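Side-chain contacts in sulfate transporter 4.1, chloroplastic (Arabidopsis thaliana, PDB 7LHV), which cotransports sulfate with protons across the membrane as a member of the SLC26/SulP family and may help to regulate sulfate assimilation: residues 280-285 with 397-402; 149-154 with 391-396; 551-556 with 594-599. One frame throughout, in Å; residues are numbered along the deposited sequence.

Contact 1: residues 280-285 with 397-402; sequences ELQFLR and NNESEA
Arg285 NH1 stands 3.2 Å from Glu399 OE2, and this salt bridge is the one polar pairing between residues 280-285 and 397-402. OE2 is displaced far to one side of the guanidinium plane, and no N-H is aimed at it, so the attraction is one of charge alone. The two side chains meet at about a right angle, while their flat ends are turned only 28° from each other. A bend in the arginine at chi3 brings NH1 round to the carboxylate.

Glu399 serves a second neighbour with its aliphatic part. Its CG sits over the face of the Gln282 amide, 3.4 Å from CD and at much the same distance from the amide oxygen and nitrogen. The two chains run by one another in opposing senses, and the carboxylate plane is inclined by 45° to the amide. A bend at chi2 of Glu399 (-85°) turns the acid group off the amide and toward Arg285.

The contact joins the N-terminal region of helix 284-300 to the C-terminal part of the short helix 391-399. By analogy with other SLC26 transporters this is probably a meeting of the gate and core domains. Arg285 also packs on Lys272 of helix 255-277, and Asn398 bonds to Asn359, which ties the second segment to other parts of the fold.

None of the three touching residues is buried. With a single ion pair and one amide-to-methylene contact, the pairing is electrostatic and little directed, and partial solvent exposure would probably weaken it.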
# COMPACT_ATOMS: atom_id res chain seq x y z
N GLU A 280 -21.87 -30.89 -27.34
CA GLU A 280 -21.66 -30.73 -28.78
C GLU A 280 -22.40 -29.54 -29.37
O GLU A 280 -21.90 -28.93 -30.32
CB GLU A 280 -22.07 -32.00 -29.52
CG GLU A 280 -21.26 -33.23 -29.14
CD GLU A 280 -21.70 -34.48 -29.89
OE1 GLU A 280 -22.67 -34.39 -30.67
OE2 GLU A 280 -21.08 -35.54 -29.70
N LEU A 281 -23.57 -29.21 -28.83
CA LEU A 281 -24.35 -28.07 -29.32
C LEU A 281 -23.99 -26.79 -28.57
O LEU A 281 -24.86 -26.08 -28.06
CB LEU A 281 -25.84 -28.39 -29.19
CG LEU A 281 -26.80 -27.63 -30.11
CD1 LEU A 281 -26.54 -28.00 -31.57
CD2 LEU A 281 -28.24 -27.93 -29.73
N GLN A 282 -22.70 -26.49 -28.50
CA GLN A 282 -22.19 -25.36 -27.74
C GLN A 282 -21.92 -24.13 -28.60
O GLN A 282 -21.47 -23.11 -28.07
CB GLN A 282 -20.92 -25.76 -27.00
CG GLN A 282 -19.70 -25.89 -27.89
CD GLN A 282 -18.49 -26.39 -27.15
OE1 GLN A 282 -18.39 -26.25 -25.93
NE2 GLN A 282 -17.54 -26.98 -27.87
N PHE A 283 -22.18 -24.20 -29.90
CA PHE A 283 -21.98 -23.04 -30.76
C PHE A 283 -23.08 -22.00 -30.61
O PHE A 283 -22.88 -20.85 -31.02
CB PHE A 283 -21.89 -23.48 -32.22
CG PHE A 283 -20.63 -24.24 -32.55
CD1 PHE A 283 -19.43 -23.57 -32.72
CD2 PHE A 283 -20.65 -25.62 -32.69
CE1 PHE A 283 -18.27 -24.26 -33.02
CE2 PHE A 283 -19.50 -26.32 -32.98
CZ PHE A 283 -18.30 -25.64 -33.15
N LEU A 284 -24.21 -22.38 -30.01
CA LEU A 284 -25.31 -21.44 -29.85
C LEU A 284 -24.90 -20.22 -29.04
O LEU A 284 -25.38 -19.11 -29.30
CB LEU A 284 -26.50 -22.13 -29.19
CG LEU A 284 -27.16 -23.24 -30.00
CD1 LEU A 284 -28.32 -23.85 -29.23
CD2 LEU A 284 -27.63 -22.72 -31.35
N ARG A 285 -24.00 -20.39 -28.07
CA ARG A 285 -23.51 -19.26 -27.30
C ARG A 285 -22.93 -18.18 -28.20
O ARG A 285 -23.09 -16.98 -27.95
CB ARG A 285 -22.45 -19.72 -26.30
CG ARG A 285 -23.00 -20.36 -25.04
CD ARG A 285 -21.87 -20.74 -24.11
NE ARG A 285 -21.03 -19.59 -23.80
CZ ARG A 285 -19.75 -19.65 -23.47
NH1 ARG A 285 -19.11 -20.81 -23.40
NH2 ARG A 285 -19.09 -18.53 -23.20
N ASN A 397 -13.47 -18.85 -28.14
CA ASN A 397 -12.30 -19.22 -28.92
C ASN A 397 -11.66 -20.50 -28.37
O ASN A 397 -11.16 -21.33 -29.14
CB ASN A 397 -11.29 -18.07 -28.90
CG ASN A 397 -10.49 -17.98 -30.18
OD1 ASN A 397 -10.94 -18.41 -31.24
ND2 ASN A 397 -9.30 -17.42 -30.09
N ASN A 398 -11.67 -20.66 -27.05
CA ASN A 398 -11.00 -21.80 -26.44
C ASN A 398 -11.69 -23.12 -26.78
O ASN A 398 -11.03 -24.07 -27.23
CB ASN A 398 -10.91 -21.62 -24.92
CG ASN A 398 -9.90 -22.55 -24.28
OD1 ASN A 398 -8.73 -22.56 -24.67
ND2 ASN A 398 -10.34 -23.33 -23.31
N GLU A 399 -13.01 -23.21 -26.60
CA GLU A 399 -13.61 -24.49 -26.98
C GLU A 399 -13.84 -24.61 -28.48
O GLU A 399 -14.27 -25.67 -28.94
CB GLU A 399 -14.94 -24.81 -26.27
CG GLU A 399 -16.16 -23.97 -26.61
CD GLU A 399 -16.25 -22.71 -25.81
OE1 GLU A 399 -15.23 -22.33 -25.20
OE2 GLU A 399 -17.34 -22.10 -25.77
N SER A 400 -13.57 -23.56 -29.26
CA SER A 400 -13.56 -23.69 -30.71
C SER A 400 -12.26 -24.30 -31.23
O SER A 400 -12.03 -24.28 -32.44
CB SER A 400 -13.79 -22.33 -31.36
OG SER A 400 -15.03 -21.78 -30.95
N GLU A 401 -11.43 -24.83 -30.33
CA GLU A 401 -10.17 -25.49 -30.69
C GLU A 401 -9.22 -24.55 -31.42
O GLU A 401 -8.50 -24.96 -32.33
CB GLU A 401 -10.43 -26.75 -31.51
CG GLU A 401 -11.17 -27.85 -30.76
CD GLU A 401 -10.36 -28.44 -29.63
OE1 GLU A 401 -9.11 -28.49 -29.75
OE2 GLU A 401 -10.96 -28.84 -28.62
N ALA A 402 -9.23 -23.28 -31.04
CA ALA A 402 -8.29 -22.33 -31.61
C ALA A 402 -6.87 -22.66 -31.16
O ALA A 402 -6.62 -22.87 -29.97
CB ALA A 402 -8.65 -20.90 -31.21

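Contact 2: residues 149-154 with 391-396; sequences IGPVAL and FSRSAV. With SO4 (sulfate ion), chain D.
Arg393 of residues 391-396 reaches across to the carbonyl of Pro151 in residues 149-154. In the SLC26 fold, of the 7+7 UraA type, two short helices point their N-terminal ends at the substrate; here these are helices 153-166 and 391-399. From its CB, directed toward the other segment, the arginine runs past Leu109 and Ala148. A bend at chi3 (-61°) then carries CZ to 3.4 Å from Pro151 O, which lies at the guanidinium edge, near its plane. NH2 makes the straighter bond to this oxygen and also nears Gly150 C (3.4 Å), although its modelled position is doubtful. NH1 adds a weak bond to Pro151 O at 3.3 Å and another weak one to Gln112 OE1.

Sulfate O4 is 4.5 Å from Arg393 NH1, too far for a direct bond, yet the positive charge probably helps to draw the anion in. A methionine in place of Arg393 would probably leave the Pro151 carbonyl without this donor and remove this positive charge from the neighbourhood of the sulfate.

The ion itself is held at the two helix starts, where the helix dipoles are likely to favour an anion. Ala153 N gives a nearly straight bond to sulfate O3 (171°), Phe391 N bonds to O2 at 2.7 Å, and Ser392 OG reaches O1 at 2.9 Å.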
# COMPACT_ATOMS: atom_id res chain seq x y z
N ILE A 149 -9.53 -10.00 -28.55
CA ILE A 149 -9.33 -8.59 -28.23
C ILE A 149 -10.46 -7.79 -28.85
O ILE A 149 -10.80 -7.97 -30.02
CB ILE A 149 -7.96 -8.10 -28.73
CG1 ILE A 149 -6.87 -8.62 -27.81
CG2 ILE A 149 -7.92 -6.59 -28.78
CD1 ILE A 149 -7.08 -8.25 -26.37
N GLY A 150 -11.06 -6.90 -28.05
CA GLY A 150 -12.14 -6.07 -28.52
C GLY A 150 -12.85 -5.38 -27.37
O GLY A 150 -12.37 -5.37 -26.24
N PRO A 151 -14.01 -4.79 -27.65
CA PRO A 151 -14.79 -4.17 -26.58
C PRO A 151 -15.24 -5.19 -25.56
O PRO A 151 -15.57 -6.33 -25.89
CB PRO A 151 -15.99 -3.56 -27.33
CG PRO A 151 -15.57 -3.48 -28.75
CD PRO A 151 -14.65 -4.63 -28.97
N VAL A 152 -15.25 -4.77 -24.29
CA VAL A 152 -15.77 -5.58 -23.20
C VAL A 152 -16.72 -4.72 -22.38
O VAL A 152 -16.73 -3.49 -22.49
CB VAL A 152 -14.65 -6.16 -22.30
CG1 VAL A 152 -13.70 -7.01 -23.13
CG2 VAL A 152 -13.91 -5.06 -21.60
N ALA A 153 -17.54 -5.38 -21.57
CA ALA A 153 -18.57 -4.67 -20.82
C ALA A 153 -17.96 -3.71 -19.80
O ALA A 153 -18.39 -2.56 -19.69
CB ALA A 153 -19.50 -5.66 -20.13
N LEU A 154 -16.94 -4.16 -19.07
CA LEU A 154 -16.40 -3.35 -17.98
C LEU A 154 -15.65 -2.13 -18.51
O LEU A 154 -15.83 -1.01 -18.00
CB LEU A 154 -15.48 -4.20 -17.10
CG LEU A 154 -14.98 -3.53 -15.83
CD1 LEU A 154 -16.15 -3.08 -14.98
CD2 LEU A 154 -14.10 -4.48 -15.05
N PHE A 391 -13.71 -12.12 -21.49
CA PHE A 391 -13.97 -13.38 -20.79
C PHE A 391 -14.81 -14.32 -21.64
O PHE A 391 -14.58 -15.53 -21.66
CB PHE A 391 -14.67 -13.11 -19.46
CG PHE A 391 -13.75 -12.63 -18.37
CD1 PHE A 391 -13.11 -13.54 -17.55
CD2 PHE A 391 -13.56 -11.28 -18.16
CE1 PHE A 391 -12.27 -13.10 -16.54
CE2 PHE A 391 -12.72 -10.84 -17.16
CZ PHE A 391 -12.08 -11.75 -16.34
N SER A 392 -15.81 -13.77 -22.35
CA SER A 392 -16.72 -14.60 -23.13
C SER A 392 -16.10 -15.02 -24.45
O SER A 392 -16.12 -16.20 -24.82
CB SER A 392 -18.02 -13.84 -23.38
OG SER A 392 -18.60 -13.39 -22.17
N ARG A 393 -15.54 -14.06 -25.19
CA ARG A 393 -15.02 -14.35 -26.52
C ARG A 393 -13.77 -15.22 -26.46
O ARG A 393 -13.58 -16.10 -27.30
CB ARG A 393 -14.74 -13.05 -27.27
CG ARG A 393 -15.99 -12.39 -27.83
CD ARG A 393 -15.63 -11.32 -28.83
NE ARG A 393 -14.84 -10.27 -28.21
CZ ARG A 393 -15.35 -9.23 -27.57
NH1 ARG A 393 -16.66 -9.06 -27.46
NH2 ARG A 393 -14.53 -8.34 -27.02
N SER A 394 -12.90 -14.99 -25.47
CA SER A 394 -11.72 -15.84 -25.33
C SER A 394 -12.12 -17.27 -25.01
O SER A 394 -11.53 -18.22 -25.54
CB SER A 394 -10.80 -15.29 -24.25
OG SER A 394 -10.46 -13.95 -24.51
N ALA A 395 -13.12 -17.46 -24.14
CA ALA A 395 -13.62 -18.80 -23.89
C ALA A 395 -14.13 -19.43 -25.18
O ALA A 395 -13.66 -20.49 -25.60
CB ALA A 395 -14.71 -18.77 -22.83
N VAL A 396 -15.04 -18.74 -25.87
CA VAL A 396 -15.63 -19.27 -27.10
C VAL A 396 -14.54 -19.64 -28.09
O VAL A 396 -14.64 -20.65 -28.81
CB VAL A 396 -16.63 -18.27 -27.69
CG1 VAL A 396 -16.99 -18.64 -29.12
CG2 VAL A 396 -17.88 -18.21 -26.83
S SO4 D . -16.92 -9.75 -21.60
O1 SO4 D . -17.82 -10.80 -21.16
O2 SO4 D . -15.55 -10.10 -21.26
O3 SO4 D . -17.27 -8.50 -20.93
O4 SO4 D . -17.04 -9.57 -23.05

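Contact 3: residues 551-556 with 594-599; sequences EYEVAV and YQEYKT
Glu553 crosses both Glu596 and Tyr597 at about a right angle where residues 551-556 meet residues 594-599. The two segments belong to neighbouring helices of the STAS domain, 542-560 and 584-599. Each is the helix of a beta-alpha-beta crossover, since strands 527-533, 569-575 and 603-606 run parallel and side by side in the sheet. The helices point the same way, with only 10° between their segment axes, which approach to 10.7 Å.

Glu553 bridges this gap. Its CG is anti to the carbonyl carbon and the chain is extended beyond it, which pushes the acid group out between the two residues of the other helix. Its methylene CG comes in at the edge of the Tyr597 ring, 3.5 Å from CE1, and its carboxylate stands almost perpendicular to that ring, at 86°.

Toward Glu596 the two carboxylate planes are turned 55° apart, and Glu553 OE2 lies 2.8 Å from Glu596 OE1. Two acids this near each other would be costly as bare charges. The salt bridge from Arg550 to Glu596 OE2 probably eases that cost, and Arg600 packs on Glu553. Glu596 also touches Ala357 of the second subunit, so this rim of the domain faces the partner chain.

The Tyr597 ring passes on toward the first helix, packing also on Ile602 and Leu604. Its hydroxyl is hydrogen-bonded to the carbonyl oxygen of Leu549, and the same Tyr597 OH comes to 4.0 Å from CD2 of Tyr552, meeting that ring obliquely.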
# COMPACT_ATOMS: atom_id res chain seq x y z
N GLU A 551 8.81 -8.00 25.12
CA GLU A 551 7.94 -8.65 26.09
C GLU A 551 8.75 -9.37 27.16
O GLU A 551 8.33 -9.46 28.32
CB GLU A 551 6.98 -9.63 25.41
CG GLU A 551 5.94 -8.97 24.53
CD GLU A 551 5.03 -9.98 23.86
OE1 GLU A 551 5.29 -11.19 23.99
OE2 GLU A 551 4.05 -9.55 23.21
N TYR A 552 9.93 -9.89 26.80
CA TYR A 552 10.78 -10.55 27.79
C TYR A 552 11.37 -9.55 28.78
O TYR A 552 11.49 -9.85 29.97
CB TYR A 552 11.86 -11.35 27.07
CG TYR A 552 11.27 -12.32 26.08
CD1 TYR A 552 10.63 -13.47 26.51
CD2 TYR A 552 11.30 -12.06 24.72
CE1 TYR A 552 10.07 -14.35 25.61
CE2 TYR A 552 10.74 -12.94 23.81
CZ TYR A 552 10.13 -14.08 24.27
OH TYR A 552 9.57 -14.96 23.37
N GLU A 553 11.73 -8.35 28.31
CA GLU A 553 12.15 -7.31 29.24
C GLU A 553 11.02 -6.92 30.17
O GLU A 553 11.24 -6.68 31.36
CB GLU A 553 12.62 -6.07 28.48
CG GLU A 553 13.45 -6.36 27.26
CD GLU A 553 13.72 -5.11 26.46
OE1 GLU A 553 12.90 -4.18 26.52
OE2 GLU A 553 14.76 -5.07 25.77
N VAL A 554 9.79 -6.84 29.64
CA VAL A 554 8.65 -6.51 30.49
C VAL A 554 8.43 -7.59 31.53
O VAL A 554 8.11 -7.30 32.70
CB VAL A 554 7.39 -6.28 29.62
CG1 VAL A 554 6.24 -5.82 30.49
CG2 VAL A 554 7.67 -5.24 28.56
N ALA A 555 8.58 -8.85 31.14
CA ALA A 555 8.47 -9.95 32.10
C ALA A 555 9.54 -9.85 33.18
O ALA A 555 9.27 -10.10 34.36
CB ALA A 555 8.54 -11.29 31.38
N VAL A 556 10.77 -9.51 32.79
CA VAL A 556 11.85 -9.35 33.76
C VAL A 556 11.55 -8.21 34.72
O VAL A 556 11.79 -8.30 35.93
CB VAL A 556 13.20 -9.15 33.04
CG1 VAL A 556 14.27 -8.70 34.02
CG2 VAL A 556 13.62 -10.44 32.35
N TYR A 594 19.89 -5.71 21.98
CA TYR A 594 21.03 -6.21 22.72
C TYR A 594 21.43 -5.26 23.84
O TYR A 594 21.74 -5.68 24.96
CB TYR A 594 22.22 -6.46 21.79
CG TYR A 594 23.49 -6.70 22.55
CD1 TYR A 594 23.68 -7.86 23.28
CD2 TYR A 594 24.51 -5.75 22.57
CE1 TYR A 594 24.84 -8.09 23.99
CE2 TYR A 594 25.67 -5.97 23.27
CZ TYR A 594 25.83 -7.14 23.98
OH TYR A 594 26.99 -7.36 24.68
N GLN A 595 21.45 -3.95 23.55
CA GLN A 595 21.78 -2.98 24.58
C GLN A 595 20.75 -3.00 25.71
O GLN A 595 21.10 -2.96 26.89
CB GLN A 595 21.89 -1.58 23.97
CG GLN A 595 23.10 -1.40 23.09
CD GLN A 595 23.10 -0.07 22.36
OE1 GLN A 595 22.06 0.55 22.18
NE2 GLN A 595 24.28 0.36 21.92
N GLU A 596 19.46 -3.08 25.36
CA GLU A 596 18.42 -3.14 26.38
C GLU A 596 18.52 -4.43 27.20
O GLU A 596 18.17 -4.43 28.39
CB GLU A 596 17.04 -3.01 25.75
CG GLU A 596 16.77 -1.66 25.11
CD GLU A 596 15.44 -1.62 24.39
OE1 GLU A 596 14.67 -2.60 24.51
OE2 GLU A 596 15.16 -0.61 23.71
N TYR A 597 18.96 -5.52 26.58
CA TYR A 597 19.15 -6.77 27.32
C TYR A 597 20.33 -6.68 28.28
O TYR A 597 20.27 -7.21 29.39
CB TYR A 597 19.33 -7.93 26.34
CG TYR A 597 18.04 -8.40 25.71
CD1 TYR A 597 16.82 -8.16 26.32
CD2 TYR A 597 18.04 -9.08 24.50
CE1 TYR A 597 15.64 -8.58 25.75
CE2 TYR A 597 16.86 -9.50 23.92
CZ TYR A 597 15.67 -9.26 24.55
OH TYR A 597 14.49 -9.68 23.99
N LYS A 598 21.41 -6.02 27.86
CA LYS A 598 22.50 -5.72 28.79
C LYS A 598 22.02 -4.85 29.95
O LYS A 598 22.47 -5.03 31.08
CB LYS A 598 23.66 -5.05 28.06
CG LYS A 598 24.34 -5.88 26.98
CD LYS A 598 25.18 -7.00 27.60
CE LYS A 598 24.45 -8.34 27.70
NZ LYS A 598 25.37 -9.40 28.21
N THR A 599 21.11 -3.91 29.68
CA THR A 599 20.54 -3.13 30.77
C THR A 599 19.76 -4.03 31.73
O THR A 599 19.83 -3.84 32.95
CB THR A 599 19.64 -2.03 30.22
OG1 THR A 599 20.41 -1.16 29.38
CG2 THR A 599 19.03 -1.22 31.35

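In the fold
Contacts 1 and 2 share helix 391-399 and lie 14 Å apart between centres; contact 2 uses its buried start and contact 1 its more exposed far end. They touch where Arg285 NH2 packs 3.8 Å from Val396 CG2. Their chemistry follows their places: in contact 2 two backbone N-H groups and a serine hydroxyl bond to sulfate and an arginine to a carbonyl, deep in the membrane domain, whereas contact 1, near the surface, depends on undirected charge. Contact 3, partly buried, belongs to the separate STAS domain, with its nearest atoms about 43 Å from contact 2 and 51 Å from contact 1. There two helices meet through acids and tyrosines, and the second subunit lies alongside.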